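Local coordinates for Lmo0135 protein (Listeria monocytogenes EGD-e, PDB 5ISU) that probably binds peptides outside the cell as the substrate-binding protein of an ABC transporter, in the family of the oligopeptide- and nickel-binding proteins, at residues Ile31-Ala36 and Thr43-Val48; Ala50-Glu55 and Lys149-Ile154. All blocks are in the same frame, centred on the assembly; numbering follows the deposited sequence.

Contact 1: residues Ile31-Ala36 and Thr43-Val48; sequences INPNYA and TIQQAV
Q45, on helix 39-48, reaches across to the loop that leads into that same helix and brings its carboxamide against P33, with OE1 also touching A36, beside an Asx turn headed by N32. OE1 of Q45 does most of the touching: it lies 3.1 Å from the CB of A36 and 3.1 Å from the CA of P33. CD of Q45 packs against CB of P33, 3.8 Å away. No hydrogen bond crosses between the segments, and the nitrogen of P33, near OE1, has no hydrogen to offer. CG of Q45 stands anti to the backbone N (chi1 164°), and the chain, extended beyond it, carries the carboxamide to the loop. Next to this, two isoleucines meet by their methyls, CD1 of I31 against CG2 of I44 at 3.9 Å, an apolar contact that V191 of strand 190-195 extends on the I44 side. Within the loop, the carbonyl O of N32 accepts from the backbone N of both Y35 and A36, and ND2 of N32 is hydrogen-bonded to OD1 of N171. OD1 of N32 accepts from the backbone N of N34 at 3.1 Å, with the donor in the carbonyl plane on a lone pair.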
loop_
_atom_site.group_PDB
_atom_site.type_symbol
_atom_site.label_atom_id
_atom_site.label_comp_id
_atom_site.label_asym_id
_atom_site.label_seq_id
_atom_site.Cartn_x
_atom_site.Cartn_y
_atom_site.Cartn_z
ATOM N N ILE A 31 -11.411 8.804 10.634
ATOM C CA ILE A 31 -10.345 8.136 11.401
ATOM C C ILE A 31 -10.920 6.938 12.178
ATOM O O ILE A 31 -11.210 7.015 13.384
ATOM C CB ILE A 31 -9.616 9.121 12.338
ATOM C CG1 ILE A 31 -9.232 10.390 11.551
ATOM C CG2 ILE A 31 -8.383 8.448 12.945
ATOM C CD1 ILE A 31 -8.590 11.482 12.375
ATOM N N ASN A 32 -11.068 5.831 11.455
ATOM C CA ASN A 32 -11.646 4.596 11.981
ATOM C C ASN A 32 -11.085 3.465 11.111
ATOM O O ASN A 32 -11.305 3.453 9.896
ATOM C CB ASN A 32 -13.183 4.675 11.908
ATOM C CG ASN A 32 -13.880 3.496 12.589
ATOM O OD1 ASN A 32 -13.575 2.331 12.337
ATOM N ND2 ASN A 32 -14.837 3.805 13.438
ATOM N N PRO A 33 -10.363 2.513 11.724
ATOM C CA PRO A 33 -9.715 1.434 10.966
ATOM C C PRO A 33 -10.619 0.531 10.149
ATOM O O PRO A 33 -10.126 -0.195 9.289
ATOM C CB PRO A 33 -8.989 0.634 12.043
ATOM C CG PRO A 33 -9.689 0.943 13.295
ATOM C CD PRO A 33 -10.130 2.365 13.175
ATOM N N ASN A 34 -11.913 0.531 10.437
ATOM C CA ASN A 34 -12.854 -0.254 9.627
ATOM C C ASN A 34 -13.050 0.387 8.239
ATOM O O ASN A 34 -13.547 -0.263 7.340
ATOM C CB ASN A 34 -14.231 -0.382 10.322
ATOM C CG ASN A 34 -14.239 -1.377 11.471
ATOM O OD1 ASN A 34 -13.206 -1.854 11.908
ATOM N ND2 ASN A 34 -15.428 -1.701 11.957
ATOM N N TYR A 35 -12.652 1.650 8.073
ATOM C CA TYR A 35 -12.851 2.356 6.799
ATOM C C TYR A 35 -11.609 3.053 6.239
ATOM O O TYR A 35 -11.543 3.297 5.040
ATOM C CB TYR A 35 -13.989 3.382 6.966
ATOM C CG TYR A 35 -15.255 2.740 7.502
ATOM C CD1 TYR A 35 -16.144 2.093 6.649
ATOM C CD2 TYR A 35 -15.531 2.734 8.871
ATOM C CE1 TYR A 35 -17.276 1.475 7.141
ATOM C CE2 TYR A 35 -16.659 2.125 9.371
ATOM C CZ TYR A 35 -17.526 1.485 8.506
ATOM O OH TYR A 35 -18.651 0.876 9.003
ATOM N N ALA A 36 -10.616 3.358 7.082
ATOM C CA ALA A 36 -9.437 4.099 6.605
ATOM C C ALA A 36 -8.737 3.449 5.412
ATOM O O ALA A 36 -8.380 2.289 5.479
ATOM C CB ALA A 36 -8.441 4.307 7.739
ATOM N N THR A 43 -2.073 7.460 8.098
ATOM C CA THR A 43 -0.926 8.009 8.795
ATOM C C THR A 43 -1.346 8.427 10.203
ATOM O O THR A 43 -0.652 8.138 11.173
ATOM C CB THR A 43 -0.351 9.221 8.020
ATOM O OG1 THR A 43 0.069 8.803 6.725
ATOM C CG2 THR A 43 0.845 9.848 8.739
ATOM N N ILE A 44 -2.514 9.060 10.306
ATOM C CA ILE A 44 -3.024 9.517 11.603
ATOM C C ILE A 44 -3.490 8.321 12.436
ATOM O O ILE A 44 -3.181 8.226 13.644
ATOM C CB ILE A 44 -4.100 10.615 11.437
ATOM C CG1 ILE A 44 -3.450 11.836 10.773
ATOM C CG2 ILE A 44 -4.698 10.995 12.783
ATOM C CD1 ILE A 44 -4.380 12.980 10.474
ATOM N N GLN A 45 -4.154 7.375 11.785
ATOM C CA GLN A 45 -4.611 6.161 12.470
ATOM C C GLN A 45 -3.474 5.373 13.133
ATOM O O GLN A 45 -3.643 4.822 14.216
ATOM C CB GLN A 45 -5.341 5.273 11.476
ATOM C CG GLN A 45 -5.535 3.840 11.931
ATOM C CD GLN A 45 -6.277 3.033 10.888
ATOM O OE1 GLN A 45 -7.357 3.418 10.472
ATOM N NE2 GLN A 45 -5.703 1.915 10.466
ATOM N N GLN A 46 -2.317 5.331 12.481
ATOM C CA GLN A 46 -1.163 4.598 13.009
ATOM C C GLN A 46 -0.749 5.138 14.376
ATOM O O GLN A 46 -0.252 4.402 15.216
ATOM C CB GLN A 46 0.019 4.712 12.051
ATOM C CG GLN A 46 1.165 3.770 12.354
ATOM C CD GLN A 46 0.794 2.327 12.120
ATOM O OE1 GLN A 46 -0.180 2.028 11.425
ATOM N NE2 GLN A 46 1.582 1.426 12.665
ATOM N N ALA A 47 -0.971 6.426 14.590
ATOM C CA ALA A 47 -0.616 7.052 15.850
ATOM C C ALA A 47 -1.701 6.866 16.912
ATOM O O ALA A 47 -1.399 6.789 18.077
ATOM C CB ALA A 47 -0.357 8.528 15.637
ATOM N N VAL A 48 -2.950 6.744 16.496
ATOM C CA VAL A 48 -4.074 6.675 17.428
ATOM C C VAL A 48 -4.508 5.263 17.783
ATOM O O VAL A 48 -4.936 5.028 18.914
ATOM C CB VAL A 48 -5.261 7.493 16.872
ATOM C CG1 VAL A 48 -6.478 7.414 17.784
ATOM C CG2 VAL A 48 -4.819 8.943 16.673
#

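Contact 2: residues Ala50-Glu55 and Lys149-Ile154; sequences APLFWE and KTFFPI
A50 opens the contact with its backbone: water 1 donates to its O and to the O of P153, bridging the two loops, and its carbonyl carbon lies near CD2 of F152. P51 follows with a CH-pi contact, its CB 3.8 Å from the centroid of the F152 ring and over the centre of one face. L52 makes the direct hydrogen bond between the segments, its N to the O of F151 at 2.8 Å, with the donor nearly along the C=O axis. The side chains of these two residues run side by side, CD1 of L52 touching CD2 of F151 at 3.5 Å. At F53 water 2 accepts from the backbone N and from the N of F151, a second bridge. The phenyl ring carries a cation-pi contact: the bend at chi2 (-67°) lays CD of K149 against CB of F53, and NZ of K149 stands over one face, 3.9 Å from the F53 centroid and displaced toward the rim. Last, the carboxylate carbon of E55 meets the CG2 methyl of T150. Backbone hydrogen bonds of P51 with L62 and of L52 with A61 and A63 join this loop to the run into strand 63-68, whereas F151 and P153 rest on helix 93-104 and F152 on helix 39-48.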
loop_
_atom_site.group_PDB
_atom_site.type_symbol
_atom_site.label_atom_id
_atom_site.label_comp_id
_atom_site.label_asym_id
_atom_site.label_seq_id
_atom_site.Cartn_x
_atom_site.Cartn_y
_atom_site.Cartn_z
ATOM N N ALA A 50 -3.600 0.964 17.789
ATOM C CA ALA A 50 -2.630 -0.103 17.749
ATOM C C ALA A 50 -3.262 -1.351 17.064
ATOM O O ALA A 50 -4.467 -1.590 17.201
ATOM C CB ALA A 50 -2.188 -0.442 19.154
ATOM N N PRO A 51 -2.454 -2.135 16.313
ATOM C CA PRO A 51 -2.948 -3.370 15.690
ATOM C C PRO A 51 -2.711 -4.609 16.589
ATOM O O PRO A 51 -2.066 -4.503 17.630
ATOM C CB PRO A 51 -2.078 -3.468 14.448
ATOM C CG PRO A 51 -0.742 -2.970 14.939
ATOM C CD PRO A 51 -1.062 -1.847 15.899
ATOM N N LEU A 52 -3.225 -5.772 16.196
ATOM C CA LEU A 52 -2.955 -6.989 16.970
ATOM C C LEU A 52 -1.473 -7.336 16.805
ATOM O O LEU A 52 -0.795 -7.688 17.769
ATOM C CB LEU A 52 -3.819 -8.153 16.505
ATOM C CG LEU A 52 -5.325 -7.969 16.691
ATOM C CD1 LEU A 52 -6.085 -9.103 16.017
ATOM C CD2 LEU A 52 -5.687 -7.873 18.163
ATOM N N PHE A 53 -0.996 -7.232 15.565
ATOM C CA PHE A 53 0.393 -7.503 15.210
ATOM C C PHE A 53 0.862 -6.404 14.282
ATOM O O PHE A 53 0.050 -5.810 13.571
ATOM C CB PHE A 53 0.511 -8.835 14.486
ATOM C CG PHE A 53 0.071 -10.010 15.308
ATOM C CD1 PHE A 53 -1.256 -10.385 15.335
ATOM C CD2 PHE A 53 0.991 -10.733 16.056
ATOM C CE1 PHE A 53 -1.667 -11.476 16.086
ATOM C CE2 PHE A 53 0.597 -11.814 16.813
ATOM C CZ PHE A 53 -0.742 -12.196 16.829
ATOM N N TRP A 54 2.163 -6.124 14.294
ATOM C CA TRP A 54 2.714 -5.119 13.408
ATOM C C TRP A 54 2.898 -5.758 12.029
ATOM O O TRP A 54 3.581 -6.745 11.901
ATOM C CB TRP A 54 4.057 -4.590 13.927
ATOM C CG TRP A 54 4.017 -3.946 15.278
ATOM C CD1 TRP A 54 4.556 -4.431 16.424
ATOM C CD2 TRP A 54 3.398 -2.699 15.623
ATOM N NE1 TRP A 54 4.339 -3.561 17.460
ATOM C CE2 TRP A 54 3.622 -2.491 16.996
ATOM C CE3 TRP A 54 2.689 -1.742 14.905
ATOM C CZ2 TRP A 54 3.161 -1.358 17.669
ATOM C CZ3 TRP A 54 2.217 -0.604 15.575
ATOM C CH2 TRP A 54 2.444 -0.431 16.938
ATOM N N GLU A 55 2.268 -5.174 11.017
ATOM C CA GLU A 55 2.307 -5.671 9.635
ATOM C C GLU A 55 3.705 -5.792 9.037
ATOM O O GLU A 55 4.043 -6.815 8.456
ATOM C CB GLU A 55 1.452 -4.745 8.730
ATOM C CG GLU A 55 1.559 -5.016 7.226
ATOM C CD GLU A 55 0.600 -4.182 6.378
ATOM O OE1 GLU A 55 -0.017 -3.245 6.914
ATOM O OE2 GLU A 55 0.475 -4.466 5.160
ATOM N N LYS A 149 -2.795 -10.146 10.805
ATOM C CA LYS A 149 -1.608 -9.284 10.989
ATOM C C LYS A 149 -1.781 -7.828 10.537
ATOM O O LYS A 149 -0.855 -7.044 10.692
ATOM C CB LYS A 149 -0.408 -9.843 10.228
ATOM C CG LYS A 149 -0.013 -11.259 10.553
ATOM C CD LYS A 149 0.513 -11.441 11.946
ATOM C CE LYS A 149 1.140 -12.821 12.049
ATOM N NZ LYS A 149 1.710 -13.041 13.399
ATOM N N THR A 150 -2.924 -7.487 9.945
ATOM C CA THR A 150 -3.224 -6.115 9.495
ATOM C C THR A 150 -4.535 -5.623 10.140
ATOM O O THR A 150 -5.231 -4.774 9.584
ATOM C CB THR A 150 -3.331 -6.036 7.938
ATOM O OG1 THR A 150 -4.345 -6.947 7.456
ATOM C CG2 THR A 150 -1.995 -6.378 7.269
ATOM N N PHE A 151 -4.805 -6.102 11.359
ATOM C CA PHE A 151 -6.042 -5.840 12.065
ATOM C C PHE A 151 -5.922 -4.892 13.273
ATOM O O PHE A 151 -5.167 -5.166 14.229
ATOM C CB PHE A 151 -6.588 -7.185 12.552
ATOM C CG PHE A 151 -8.000 -7.127 13.028
ATOM C CD1 PHE A 151 -9.037 -7.320 12.140
ATOM C CD2 PHE A 151 -8.297 -6.885 14.352
ATOM C CE1 PHE A 151 -10.355 -7.260 12.557
ATOM C CE2 PHE A 151 -9.609 -6.833 14.781
ATOM C CZ PHE A 151 -10.643 -7.029 13.876
ATOM N N PHE A 152 -6.712 -3.816 13.237
ATOM C CA PHE A 152 -6.776 -2.807 14.312
ATOM C C PHE A 152 -8.166 -2.888 14.947
ATOM O O PHE A 152 -9.149 -2.621 14.271
ATOM C CB PHE A 152 -6.585 -1.382 13.754
ATOM C CG PHE A 152 -5.228 -1.116 13.144
ATOM C CD1 PHE A 152 -4.924 -1.560 11.869
ATOM C CD2 PHE A 152 -4.276 -0.357 13.828
ATOM C CE1 PHE A 152 -3.677 -1.288 11.296
ATOM C CE2 PHE A 152 -3.030 -0.090 13.274
ATOM C CZ PHE A 152 -2.732 -0.554 12.000
ATOM N N PRO A 153 -8.262 -3.268 16.234
ATOM C CA PRO A 153 -9.595 -3.313 16.806
ATOM C C PRO A 153 -10.172 -1.939 17.138
ATOM O O PRO A 153 -9.419 -0.952 17.303
ATOM C CB PRO A 153 -9.404 -4.129 18.093
ATOM C CG PRO A 153 -7.978 -4.007 18.427
ATOM C CD PRO A 153 -7.259 -3.883 17.118
ATOM N N ILE A 154 -11.506 -1.877 17.171
ATOM C CA ILE A 154 -12.223 -0.655 17.580
ATOM C C ILE A 154 -12.931 -0.948 18.915
ATOM O O ILE A 154 -13.059 -2.097 19.302
ATOM C CB ILE A 154 -13.148 -0.083 16.476
ATOM C CG1 ILE A 154 -14.278 -1.048 16.086
ATOM C CG2 ILE A 154 -12.317 0.253 15.249
ATOM C CD1 ILE A 154 -15.242 -0.463 15.066
HETATM O O HOH W 1 -6.884 -0.470 18.287
HETATM O O HOH W 2 -2.755 -6.827 13.287
#

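How the contacts relate
Contacts 1 and 2 lie with their centres about 11 Å apart, on the same side of the chain's centre, and follow in series: contact 1 closes within helix 39-48, and the loop segment 50-55 begins just past its end before pairing with 149-154, nearly a hundred residues on. The two also touch directly. P33 packs on I154 and F152, its CB 3.6 Å from CB of F152, and NE2 of Q46 lies close to the W54 ring. Helix 93-104 receives N34 from contact 1 and F151, P153 and I154 from contact 2. The loops around helix 39-48 thus pack together in a largely buried region between strands 190-195 and 63-68, in what is, by family, a type 2 periplasmic-binding-protein fold.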